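Local coordinates for protein hyaluronoglucosaminidase (Apis mellifera, PDB 1FCQ) that probably hydrolyses hyaluronan in bee venom as a family 56 glycosidase with a TIM-barrel fold, and is a major venom allergen, at residues E10-C22 with T291-S304. Sequence-based numbering, arbitrary orientation.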
loop_
_atom_site.group_PDB
_atom_site.type_symbol
_atom_site.label_atom_id
_atom_site.label_comp_id
_atom_site.label_asym_id
_atom_site.label_seq_id
_atom_site.Cartn_x
_atom_site.Cartn_y
_atom_site.Cartn_z
ATOM N N GLU A 10 20.464 -8.772 -4.211
ATOM C CA GLU A 10 19.960 -7.704 -5.120
ATOM C C GLU A 10 19.111 -6.692 -4.360
ATOM O O GLU A 10 18.346 -7.044 -3.462
ATOM C CB GLU A 10 19.170 -8.312 -6.277
ATOM C CG GLU A 10 19.099 -7.453 -7.521
ATOM C CD GLU A 10 18.057 -7.902 -8.523
ATOM O OE1 GLU A 10 18.111 -7.425 -9.679
ATOM O OE2 GLU A 10 17.176 -8.719 -8.180
ATOM N N PHE A 11 19.267 -5.419 -4.696
ATOM C CA PHE A 11 18.503 -4.356 -4.027
ATOM C C PHE A 11 17.952 -3.453 -5.123
ATOM O O PHE A 11 18.711 -2.841 -5.873
ATOM C CB PHE A 11 19.404 -3.632 -3.034
ATOM C CG PHE A 11 18.680 -2.709 -2.093
ATOM C CD1 PHE A 11 18.067 -3.212 -0.957
ATOM C CD2 PHE A 11 18.615 -1.352 -2.353
ATOM C CE1 PHE A 11 17.388 -2.373 -0.089
ATOM C CE2 PHE A 11 17.942 -0.507 -1.479
ATOM C CZ PHE A 11 17.334 -1.020 -0.352
ATOM N N ASN A 12 16.636 -3.407 -5.272
ATOM C CA ASN A 12 15.995 -2.647 -6.333
ATOM C C ASN A 12 15.151 -1.486 -5.819
ATOM O O ASN A 12 14.234 -1.677 -5.022
ATOM C CB ASN A 12 15.094 -3.584 -7.154
ATOM C CG ASN A 12 15.870 -4.692 -7.844
ATOM O OD1 ASN A 12 15.501 -5.867 -7.772
ATOM N ND2 ASN A 12 16.949 -4.301 -8.504
ATOM N N VAL A 13 15.485 -0.278 -6.270
ATOM C CA VAL A 13 14.707 0.907 -5.880
ATOM C C VAL A 13 13.841 1.296 -7.076
ATOM O O VAL A 13 14.327 1.445 -8.188
ATOM C CB VAL A 13 15.567 2.092 -5.431
ATOM C CG1 VAL A 13 14.707 3.259 -4.965
ATOM C CG2 VAL A 13 16.493 1.648 -4.301
ATOM N N TYR A 14 12.534 1.409 -6.837
ATOM C CA TYR A 14 11.603 1.718 -7.924
ATOM C C TYR A 14 11.017 3.116 -7.916
ATOM O O TYR A 14 10.633 3.635 -6.870
ATOM C CB TYR A 14 10.404 0.745 -7.840
ATOM C CG TYR A 14 10.784 -0.684 -8.142
ATOM C CD1 TYR A 14 11.206 -1.544 -7.142
ATOM C CD2 TYR A 14 10.719 -1.145 -9.460
ATOM C CE1 TYR A 14 11.553 -2.855 -7.464
ATOM C CE2 TYR A 14 11.061 -2.445 -9.771
ATOM C CZ TYR A 14 11.465 -3.285 -8.759
ATOM O OH TYR A 14 11.822 -4.588 -9.060
ATOM N N TRP A 15 10.927 3.700 -9.126
ATOM C CA TRP A 15 10.326 5.034 -9.219
ATOM C C TRP A 15 8.812 4.902 -9.378
ATOM O O TRP A 15 8.361 4.401 -10.408
ATOM C CB TRP A 15 10.890 5.750 -10.445
ATOM C CG TRP A 15 10.608 7.223 -10.545
ATOM C CD1 TRP A 15 9.862 7.854 -11.495
ATOM C CD2 TRP A 15 11.102 8.259 -9.680
ATOM N NE1 TRP A 15 9.846 9.212 -11.283
ATOM C CE2 TRP A 15 10.613 9.480 -10.170
ATOM C CE3 TRP A 15 11.919 8.261 -8.553
ATOM C CZ2 TRP A 15 10.912 10.702 -9.565
ATOM C CZ3 TRP A 15 12.223 9.471 -7.946
ATOM C CH2 TRP A 15 11.714 10.664 -8.462
ATOM N N ASN A 16 8.054 5.370 -8.388
ATOM C CA ASN A 16 6.589 5.318 -8.489
ATOM C C ASN A 16 5.996 6.707 -8.223
ATOM O O ASN A 16 4.954 6.923 -7.623
ATOM C CB ASN A 16 6.002 4.255 -7.564
ATOM C CG ASN A 16 4.546 3.916 -7.805
ATOM O OD1 ASN A 16 3.799 3.634 -6.847
ATOM N ND2 ASN A 16 4.081 3.902 -9.064
ATOM N N VAL A 17 6.765 7.707 -8.670
ATOM C CA VAL A 17 6.344 9.119 -8.551
ATOM C C VAL A 17 5.754 9.461 -9.908
ATOM O O VAL A 17 6.374 9.117 -10.927
ATOM C CB VAL A 17 7.560 10.001 -8.238
ATOM C CG1 VAL A 17 7.153 11.475 -8.201
ATOM C CG2 VAL A 17 8.216 9.661 -6.911
ATOM N N PRO A 18 4.641 10.166 -10.002
ATOM C CA PRO A 18 3.975 10.428 -11.262
ATOM C C PRO A 18 4.541 11.605 -12.037
ATOM O O PRO A 18 3.797 12.488 -12.455
ATOM C CB PRO A 18 2.524 10.655 -10.864
ATOM C CG PRO A 18 2.624 11.246 -9.506
ATOM C CD PRO A 18 3.804 10.571 -8.844
ATOM N N THR A 19 5.831 11.515 -12.310
ATOM C CA THR A 19 6.529 12.548 -13.065
ATOM C C THR A 19 6.086 12.579 -14.507
ATOM O O THR A 19 6.360 13.564 -15.203
ATOM C CB THR A 19 8.052 12.403 -12.923
ATOM O OG1 THR A 19 8.436 11.031 -13.064
ATOM C CG2 THR A 19 8.477 12.893 -11.536
ATOM N N PHE A 20 5.275 11.630 -15.007
ATOM C CA PHE A 20 4.734 11.741 -16.354
ATOM C C PHE A 20 3.974 13.053 -16.525
ATOM O O PHE A 20 3.947 13.610 -17.626
ATOM C CB PHE A 20 3.822 10.544 -16.678
ATOM C CG PHE A 20 2.500 10.592 -15.966
ATOM C CD1 PHE A 20 1.397 11.181 -16.562
ATOM C CD2 PHE A 20 2.355 10.050 -14.699
ATOM C CE1 PHE A 20 0.184 11.243 -15.903
ATOM C CE2 PHE A 20 1.140 10.099 -14.042
ATOM C CZ PHE A 20 0.049 10.693 -14.648
ATOM N N MET A 21 3.393 13.594 -15.460
ATOM C CA MET A 21 2.646 14.839 -15.456
ATOM C C MET A 21 3.544 16.034 -15.767
ATOM O O MET A 21 3.015 17.107 -16.091
ATOM C CB MET A 21 1.991 15.076 -14.081
ATOM C CG MET A 21 1.256 13.834 -13.572
ATOM S SD MET A 21 0.725 14.016 -11.853
ATOM C CE MET A 21 -0.425 15.379 -12.104
ATOM N N CYS A 22 4.847 15.889 -15.666
ATOM C CA CYS A 22 5.786 16.973 -15.940
ATOM C C CYS A 22 6.341 16.935 -17.352
ATOM O O CYS A 22 7.059 17.852 -17.791
ATOM C CB CYS A 22 6.970 16.851 -14.969
ATOM S SG CYS A 22 6.474 16.877 -13.230
ATOM N N THR A 291 17.745 -0.704 4.195
ATOM C CA THR A 291 18.787 -1.523 3.599
ATOM C C THR A 291 19.468 -2.426 4.628
ATOM O O THR A 291 19.711 -3.602 4.345
ATOM C CB THR A 291 19.870 -0.668 2.915
ATOM O OG1 THR A 291 19.269 0.248 1.987
ATOM C CG2 THR A 291 20.832 -1.572 2.154
ATOM N N ASP A 292 19.769 -1.881 5.798
ATOM C CA ASP A 292 20.424 -2.655 6.853
ATOM C C ASP A 292 19.613 -3.858 7.304
ATOM O O ASP A 292 20.169 -4.912 7.643
ATOM C CB ASP A 292 20.728 -1.760 8.053
ATOM C CG ASP A 292 21.876 -0.790 7.867
ATOM O OD1 ASP A 292 22.555 -0.772 6.825
ATOM O OD2 ASP A 292 22.108 0.014 8.806
ATOM N N LEU A 293 18.278 -3.771 7.302
ATOM C CA LEU A 293 17.439 -4.876 7.722
ATOM C C LEU A 293 17.308 -5.989 6.695
ATOM O O LEU A 293 16.817 -7.064 7.054
ATOM C CB LEU A 293 16.031 -4.359 8.065
ATOM C CG LEU A 293 15.945 -3.579 9.377
ATOM C CD1 LEU A 293 14.602 -2.884 9.514
ATOM C CD2 LEU A 293 16.170 -4.516 10.558
ATOM N N GLY A 294 17.693 -5.734 5.449
ATOM C CA GLY A 294 17.657 -6.776 4.441
ATOM C C GLY A 294 16.443 -6.744 3.534
ATOM O O GLY A 294 16.117 -7.782 2.947
ATOM N N ALA A 295 15.777 -5.594 3.425
ATOM C CA ALA A 295 14.663 -5.514 2.467
ATOM C C ALA A 295 15.235 -5.715 1.070
ATOM O O ALA A 295 16.438 -5.501 0.853
ATOM C CB ALA A 295 13.985 -4.154 2.584
ATOM N N ASP A 296 14.402 -6.012 0.078
ATOM C CA ASP A 296 14.880 -6.218 -1.281
ATOM C C ASP A 296 14.969 -4.954 -2.112
ATOM O O ASP A 296 15.298 -5.033 -3.287
ATOM C CB ASP A 296 13.979 -7.257 -1.996
ATOM C CG ASP A 296 13.982 -8.540 -1.177
ATOM O OD1 ASP A 296 15.054 -9.192 -1.139
ATOM O OD2 ASP A 296 12.965 -8.890 -0.546
ATOM N N GLY A 297 14.699 -3.803 -1.509
ATOM C CA GLY A 297 14.705 -2.515 -2.179
ATOM C C GLY A 297 13.562 -1.702 -1.540
ATOM O O GLY A 297 13.158 -1.973 -0.417
ATOM N N PHE A 298 13.078 -0.699 -2.264
ATOM C CA PHE A 298 11.969 0.109 -1.768
ATOM C C PHE A 298 11.375 0.820 -2.986
ATOM O O PHE A 298 12.003 0.849 -4.034
ATOM C CB PHE A 298 12.285 1.092 -0.660
ATOM C CG PHE A 298 13.418 2.038 -0.914
ATOM C CD1 PHE A 298 13.183 3.299 -1.432
ATOM C CD2 PHE A 298 14.724 1.665 -0.613
ATOM C CE1 PHE A 298 14.228 4.176 -1.668
ATOM C CE2 PHE A 298 15.770 2.535 -0.870
ATOM C CZ PHE A 298 15.524 3.787 -1.394
ATOM N N ILE A 299 10.176 1.346 -2.777
ATOM C CA ILE A 299 9.437 2.010 -3.841
ATOM C C ILE A 299 9.179 3.459 -3.434
ATOM O O ILE A 299 8.606 3.708 -2.374
ATOM C CB ILE A 299 8.088 1.278 -4.061
ATOM C CG1 ILE A 299 8.368 -0.138 -4.577
ATOM C CG2 ILE A 299 7.213 2.036 -5.048
ATOM C CD1 ILE A 299 7.235 -1.112 -4.304
ATOM N N ILE A 300 9.649 4.386 -4.260
ATOM C CA ILE A 300 9.459 5.809 -3.953
ATOM C C ILE A 300 8.141 6.248 -4.568
ATOM O O ILE A 300 7.977 6.200 -5.795
ATOM C CB ILE A 300 10.595 6.656 -4.531
ATOM C CG1 ILE A 300 11.929 6.138 -3.992
ATOM C CG2 ILE A 300 10.375 8.135 -4.213
ATOM C CD1 ILE A 300 13.120 6.743 -4.711
ATOM N N TRP A 301 7.213 6.707 -3.757
ATOM C CA TRP A 301 5.910 7.113 -4.241
ATOM C C TRP A 301 5.760 8.635 -4.213
ATOM O O TRP A 301 6.444 9.291 -3.441
ATOM C CB TRP A 301 4.840 6.453 -3.348
ATOM C CG TRP A 301 3.435 6.751 -3.768
ATOM C CD1 TRP A 301 2.749 6.190 -4.814
ATOM C CD2 TRP A 301 2.549 7.707 -3.176
ATOM N NE1 TRP A 301 1.491 6.737 -4.898
ATOM C CE2 TRP A 301 1.343 7.664 -3.900
ATOM C CE3 TRP A 301 2.651 8.575 -2.089
ATOM C CZ2 TRP A 301 0.262 8.478 -3.586
ATOM C CZ3 TRP A 301 1.562 9.381 -1.768
ATOM C CH2 TRP A 301 0.382 9.338 -2.533
ATOM N N GLY A 302 4.858 9.110 -5.060
ATOM C CA GLY A 302 4.481 10.527 -5.001
ATOM C C GLY A 302 2.994 10.669 -5.322
ATOM O O GLY A 302 2.412 9.834 -6.003
ATOM N N SER A 303 2.401 11.762 -4.860
ATOM C CA SER A 303 1.018 12.097 -5.122
ATOM C C SER A 303 0.941 12.996 -6.358
ATOM O O SER A 303 1.751 13.910 -6.490
ATOM C CB SER A 303 0.442 12.844 -3.922
ATOM O OG SER A 303 -0.853 13.345 -4.159
ATOM N N SER A 304 -0.075 12.801 -7.175
ATOM C CA SER A 304 -0.292 13.613 -8.368
ATOM C C SER A 304 -0.428 15.097 -8.070
ATOM O O SER A 304 0.078 15.967 -8.796
ATOM C CB SER A 304 -1.563 13.094 -9.047
ATOM O OG SER A 304 -2.020 13.982 -10.047
HETATM O O HOH W 1 16.698 -9.126 -3.384
HETATM O O HOH W 2 18.804 -6.687 -0.191
#
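Phe11 lays its ring between Gly297 and Thr291. CA of Gly297 sits over one face, 3.5 Å from the ring centroid, a CH-pi contact. CG2 of Thr291 lies over the opposite face. Ala295 O approaches the edge near the ring plane. The Phe11 side chain reaches this slot because its CG is anti to the backbone N (chi1 -168°). Its ring then meets that of Phe298 rim to rim, with the planes at 63°.

Next along the same side, Val13 and Phe298 lie side by side. CG1 of Val13 stands over one face of the Phe298 ring, 3.8 Å from its centroid, and CG2 touches the rim at CE2. CG1 also meets CD1 of Ile300 at 3.8 Å. On the other side of the sheet, CB of Tyr14 rests on CG1 of Ile299, while CG2 of Ile299 touches CB of Asn16. OD1 of Asn16 lies at the edge of the Trp301 ring, in its plane, 3.4 Å from CD1. This oxygen is hydrogen-bonded to Tyr265, and NE1 of Trp301 to Tyr55.

Between these two layers of side chains, strands 12-16 and 297-301 run parallel. Tyr14 is gripped twice: its N reaches Phe298 O at 2.9 Å, and its O receives Ile300 N at 2.9 Å. Asn16 N to Ile300 O is shorter at 2.7 Å but bent, 137° at the hydrogen.

The contact joins the first and last strands of the TIM barrel and so closes it. The side toward helix 310-328 is apolar, with Val13, Phe298 and Ile300 packed on Val328. On the inner side, Asn16 and Trp301 stand at the C-terminal ends of the strands, the end where TIM-barrel active sites lie. Their bonds to Tyr265 and Tyr55 probably fix the amide and the indole there.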